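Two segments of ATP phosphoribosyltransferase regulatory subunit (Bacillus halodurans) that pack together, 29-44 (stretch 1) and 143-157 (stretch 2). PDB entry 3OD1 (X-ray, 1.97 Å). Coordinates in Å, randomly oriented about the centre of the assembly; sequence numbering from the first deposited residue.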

# COMPACT_ATOMS: atom_id res chain seq x y z
N ASN B 29 -9.16 -7.04 6.09
CA ASN B 29 -9.92 -7.02 7.34
C ASN B 29 -8.98 -7.14 8.54
O ASN B 29 -9.11 -6.39 9.52
CB ASN B 29 -10.94 -8.15 7.40
CG ASN B 29 -11.57 -8.30 8.79
OD1 ASN B 29 -12.18 -7.36 9.30
ND2 ASN B 29 -11.40 -9.46 9.40
N ILE B 30 -8.05 -8.09 8.47
CA ILE B 30 -7.07 -8.28 9.55
C ILE B 30 -6.27 -6.99 9.82
O ILE B 30 -6.20 -6.53 10.96
CB ILE B 30 -6.14 -9.49 9.26
CG1 ILE B 30 -6.94 -10.79 9.41
CG2 ILE B 30 -4.91 -9.49 10.18
CD1 ILE B 30 -6.22 -12.03 8.92
N CYS B 31 -5.71 -6.39 8.78
CA CYS B 31 -4.90 -5.18 8.96
C CYS B 31 -5.71 -4.01 9.49
O CYS B 31 -5.22 -3.24 10.33
CB CYS B 31 -4.22 -4.78 7.65
SG CYS B 31 -3.03 -5.99 7.10
N ASP B 32 -6.93 -3.86 8.99
CA ASP B 32 -7.82 -2.79 9.44
C ASP B 32 -8.15 -2.91 10.93
O ASP B 32 -8.22 -1.91 11.63
CB ASP B 32 -9.10 -2.76 8.62
CG ASP B 32 -8.89 -2.23 7.21
OD1 ASP B 32 -7.75 -1.85 6.84
OD2 ASP B 32 -9.87 -2.21 6.46
N GLN B 33 -8.33 -4.13 11.41
CA GLN B 33 -8.53 -4.34 12.84
C GLN B 33 -7.30 -3.92 13.64
O GLN B 33 -7.42 -3.24 14.67
CB GLN B 33 -8.91 -5.79 13.12
CG GLN B 33 -10.29 -6.16 12.56
CD GLN B 33 -11.39 -5.34 13.21
OE1 GLN B 33 -11.36 -5.09 14.42
NE2 GLN B 33 -12.37 -4.91 12.42
N MSE B 34 -6.12 -4.30 13.17
CA MSE B 34 -4.90 -3.92 13.88
C MSE B 34 -4.65 -2.42 13.85
O MSE B 34 -4.27 -1.83 14.87
CB MSE B 34 -3.69 -4.69 13.36
CG MSE B 34 -3.82 -6.20 13.56
SE MSE B 34 -2.18 -7.14 13.19
CE MSE B 34 -1.09 -6.40 14.64
N THR B 35 -4.84 -1.80 12.69
CA THR B 35 -4.59 -0.37 12.55
C THR B 35 -5.58 0.46 13.37
O THR B 35 -5.24 1.52 13.88
CB THR B 35 -4.59 0.08 11.07
OG1 THR B 35 -5.78 -0.36 10.43
CG2 THR B 35 -3.39 -0.52 10.33
N GLU B 36 -6.80 -0.05 13.51
CA GLU B 36 -7.79 0.59 14.37
C GLU B 36 -7.36 0.60 15.84
O GLU B 36 -7.52 1.60 16.53
CB GLU B 36 -9.14 -0.09 14.26
CG GLU B 36 -10.18 0.76 13.54
CD GLU B 36 -11.46 -0.01 13.26
OE1 GLU B 36 -12.14 -0.43 14.22
OE2 GLU B 36 -11.78 -0.19 12.06
N GLU B 37 -6.86 -0.53 16.33
CA GLU B 37 -6.36 -0.61 17.71
C GLU B 37 -5.17 0.33 17.88
O GLU B 37 -5.10 1.12 18.83
CB GLU B 37 -5.93 -2.03 18.08
CG GLU B 37 -5.53 -2.21 19.55
CD GLU B 37 -6.72 -2.04 20.50
OE1 GLU B 37 -7.85 -2.16 20.01
OE2 GLU B 37 -6.52 -1.80 21.71
N ILE B 38 -4.23 0.25 16.95
CA ILE B 38 -3.05 1.11 16.98
C ILE B 38 -3.43 2.60 17.07
O ILE B 38 -2.80 3.37 17.81
CB ILE B 38 -2.15 0.82 15.77
CG1 ILE B 38 -1.50 -0.57 15.94
CG2 ILE B 38 -1.11 1.92 15.58
CD1 ILE B 38 -0.87 -1.11 14.65
N ASN B 39 -4.47 2.99 16.36
CA ASN B 39 -4.89 4.39 16.37
C ASN B 39 -5.49 4.82 17.70
O ASN B 39 -5.34 5.97 18.13
CB ASN B 39 -5.88 4.67 15.24
CG ASN B 39 -5.45 5.84 14.39
OD1 ASN B 39 -6.17 6.83 14.29
ND2 ASN B 39 -4.26 5.74 13.79
N LEU B 40 -6.19 3.89 18.33
CA LEU B 40 -6.73 4.09 19.67
C LEU B 40 -5.66 4.31 20.75
O LEU B 40 -5.96 4.80 21.84
CB LEU B 40 -7.63 2.92 20.06
CG LEU B 40 -8.94 2.85 19.25
CD1 LEU B 40 -9.73 1.60 19.63
CD2 LEU B 40 -9.77 4.09 19.49
N TRP B 41 -4.42 3.94 20.46
CA TRP B 41 -3.32 4.13 21.43
C TRP B 41 -2.47 5.35 21.11
O TRP B 41 -1.39 5.53 21.69
CB TRP B 41 -2.43 2.88 21.48
CG TRP B 41 -3.08 1.68 22.05
CD1 TRP B 41 -4.27 1.13 21.66
CD2 TRP B 41 -2.58 0.86 23.12
NE1 TRP B 41 -4.54 0.02 22.42
CE2 TRP B 41 -3.52 -0.18 23.32
CE3 TRP B 41 -1.44 0.89 23.93
CZ2 TRP B 41 -3.35 -1.17 24.29
CZ3 TRP B 41 -1.27 -0.09 24.89
CH2 TRP B 41 -2.22 -1.10 25.07
N GLY B 42 -2.92 6.17 20.17
CA GLY B 42 -2.28 7.44 19.89
C GLY B 42 -1.17 7.44 18.86
O GLY B 42 -0.44 8.42 18.73
N TYR B 43 -1.04 6.34 18.11
CA TYR B 43 0.01 6.27 17.08
C TYR B 43 -0.50 6.90 15.79
O TYR B 43 -1.69 6.80 15.48
CB TYR B 43 0.48 4.82 16.87
CG TYR B 43 1.29 4.30 18.04
CD1 TYR B 43 2.67 4.16 17.94
CD2 TYR B 43 0.68 3.98 19.25
CE1 TYR B 43 3.43 3.70 19.01
CE2 TYR B 43 1.43 3.54 20.34
CZ TYR B 43 2.80 3.40 20.21
OH TYR B 43 3.55 2.95 21.26
N ASP B 44 0.38 7.58 15.06
CA ASP B 44 -0.01 8.19 13.78
C ASP B 44 0.65 7.42 12.64
O ASP B 44 1.88 7.27 12.61
CB ASP B 44 0.47 9.64 13.67
CG ASP B 44 -0.25 10.58 14.63
OD1 ASP B 44 -1.47 10.47 14.83
OD2 ASP B 44 0.43 11.46 15.16
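Stretch 2 143-157: GEVIALMIAALKRAG

Stretch 2 is helical from its first residue, continuing a helix that begins earlier in the chain, and runs roughly antiparallel to helix 29-40, with an angle of 143° between the N-to-C directions and a closest axial approach of 8.1 Å. Its C-terminal end therefore lies by the start of stretch 1, where the CA atoms of Ile30 and Ala156 are 5.1 Å apart, while its N-terminal end reaches the turn at Trp41 and Tyr43. The backbones come near each other where stretch 2 carries alanines: CA of Met34 lies 4.7 Å from CA of Ala152. Selenomethionine Met34 lies along the alanines, Met34 CG 3.8 Å from Ala156 CB and Met34 CE 3.6 Å from Ala152 CB.

Two knobs interlock. Glu37 drops into the hollow formed by Leu148, Ala151, Ala152 and Arg155, and Arg155 in turn sits among Gln33, Glu36, Glu37 and Leu40. The extended arginine satisfies its polar end there. Arg155 NE donates to Gln33 OE1 (3.1 Å). Arg155 NH1 donates to Glu37 OE1 in a salt bridge (2.9 Å), and Arg155 NH2 forms a second with Glu36 OE1 (2.9 Å). The other carboxylate oxygen of the knob, Glu37 OE2, accepts a hydrogen bond from Trp41 NE1 (2.8 Å), which ties the indole to the same cluster.

Past the end of helix 29-40, the rings of Trp41 and Tyr43 leave a hollow that Leu148 fills. Leu148 CD1 lies 3.5 Å from the centroid of the five-membered ring of Trp41, almost on the ring normal, and Leu148 CD2 is 3.5 Å from Tyr43 CE2. The far end of the indole reaches Ala147, with Trp41 CH2 4.0 Å from Ala147 CB. Tyr43 OH donates to Glu144 OE2 at 2.7 Å, closing this end of the contact. Gly157, with positive phi, ends stretch 2 in a Schellman motif.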

# COMPACT_ATOMS: atom_id res chain seq x y z
N GLY B 143 6.53 -1.87 28.17
CA GLY B 143 5.27 -2.58 28.35
C GLY B 143 4.20 -2.15 27.37
O GLY B 143 3.42 -2.98 26.89
N GLU B 144 4.16 -0.86 27.05
CA GLU B 144 3.18 -0.33 26.10
C GLU B 144 3.25 -0.99 24.73
O GLU B 144 2.24 -1.44 24.21
CB GLU B 144 3.31 1.19 25.95
CG GLU B 144 2.35 1.80 24.91
CD GLU B 144 2.62 3.28 24.64
OE1 GLU B 144 3.19 3.96 25.52
OE2 GLU B 144 2.28 3.75 23.54
N VAL B 145 4.43 -1.05 24.11
CA VAL B 145 4.49 -1.62 22.77
C VAL B 145 4.13 -3.11 22.76
O VAL B 145 3.56 -3.60 21.79
CB VAL B 145 5.85 -1.38 22.05
CG1 VAL B 145 6.11 0.12 21.91
CG2 VAL B 145 6.98 -2.06 22.80
N ILE B 146 4.47 -3.84 23.82
CA ILE B 146 4.13 -5.26 23.88
C ILE B 146 2.63 -5.43 24.10
O ILE B 146 2.00 -6.25 23.44
CB ILE B 146 4.94 -6.00 24.97
CG1 ILE B 146 6.43 -6.06 24.58
CG2 ILE B 146 4.37 -7.39 25.18
CD1 ILE B 146 7.34 -6.64 25.69
N ALA B 147 2.08 -4.65 25.03
CA ALA B 147 0.65 -4.67 25.33
C ALA B 147 -0.20 -4.26 24.14
O ALA B 147 -1.27 -4.81 23.92
CB ALA B 147 0.35 -3.79 26.55
N LEU B 148 0.27 -3.28 23.37
CA LEU B 148 -0.41 -2.88 22.15
C LEU B 148 -0.38 -4.01 21.13
O LEU B 148 -1.40 -4.36 20.55
CB LEU B 148 0.22 -1.61 21.57
CG LEU B 148 -0.25 -1.14 20.19
CD1 LEU B 148 -1.77 -1.04 20.11
CD2 LEU B 148 0.41 0.19 19.85
N MSE B 149 0.79 -4.62 20.93
CA MSE B 149 0.89 -5.73 20.00
C MSE B 149 -0.11 -6.84 20.34
O MSE B 149 -0.77 -7.40 19.45
CB MSE B 149 2.30 -6.31 19.99
CG MSE B 149 2.58 -7.17 18.74
SE MSE B 149 4.40 -7.87 18.66
CE MSE B 149 4.36 -9.07 20.18
N ILE B 150 -0.18 -7.16 21.63
CA ILE B 150 -1.08 -8.20 22.10
C ILE B 150 -2.53 -7.80 21.86
O ILE B 150 -3.35 -8.62 21.45
CB ILE B 150 -0.83 -8.52 23.60
CG1 ILE B 150 0.55 -9.18 23.76
CG2 ILE B 150 -1.98 -9.38 24.17
CD1 ILE B 150 0.98 -9.44 25.18
N ALA B 151 -2.86 -6.53 22.11
CA ALA B 151 -4.23 -6.07 21.92
C ALA B 151 -4.59 -6.05 20.43
O ALA B 151 -5.73 -6.35 20.04
CB ALA B 151 -4.42 -4.71 22.56
N ALA B 152 -3.62 -5.70 19.60
CA ALA B 152 -3.86 -5.66 18.15
C ALA B 152 -4.02 -7.08 17.59
O ALA B 152 -4.91 -7.34 16.78
CB ALA B 152 -2.73 -4.93 17.44
N LEU B 153 -3.16 -8.00 18.02
CA LEU B 153 -3.26 -9.40 17.61
C LEU B 153 -4.62 -9.97 17.98
O LEU B 153 -5.26 -10.63 17.17
CB LEU B 153 -2.14 -10.22 18.22
CG LEU B 153 -0.78 -9.93 17.59
CD1 LEU B 153 0.32 -10.71 18.28
CD2 LEU B 153 -0.83 -10.25 16.10
N LYS B 154 -5.06 -9.71 19.21
CA LYS B 154 -6.39 -10.10 19.68
C LYS B 154 -7.51 -9.54 18.83
O LYS B 154 -8.45 -10.25 18.48
CB LYS B 154 -6.59 -9.67 21.14
CG LYS B 154 -5.86 -10.53 22.14
CD LYS B 154 -6.69 -10.74 23.40
CE LYS B 154 -6.49 -9.62 24.40
NZ LYS B 154 -7.09 -9.98 25.72
N ARG B 155 -7.44 -8.25 18.52
CA ARG B 155 -8.50 -7.62 17.76
C ARG B 155 -8.56 -8.19 16.33
O ARG B 155 -9.61 -8.15 15.68
CB ARG B 155 -8.31 -6.10 17.73
CG ARG B 155 -9.59 -5.31 17.53
CD ARG B 155 -9.27 -3.95 16.93
NE ARG B 155 -10.44 -3.16 16.60
CZ ARG B 155 -10.86 -2.12 17.32
NH1 ARG B 155 -10.19 -1.75 18.41
NH2 ARG B 155 -11.95 -1.45 16.95
N ALA B 156 -7.44 -8.72 15.85
CA ALA B 156 -7.40 -9.34 14.54
C ALA B 156 -7.94 -10.78 14.57
O ALA B 156 -8.16 -11.38 13.53
CB ALA B 156 -5.98 -9.33 13.99
N GLY B 157 -8.13 -11.34 15.76
CA GLY B 157 -8.73 -12.66 15.88
C GLY B 157 -7.79 -13.73 16.42
O GLY B 157 -8.21 -14.86 16.65
O HOH W 1 -0.52 5.18 24.38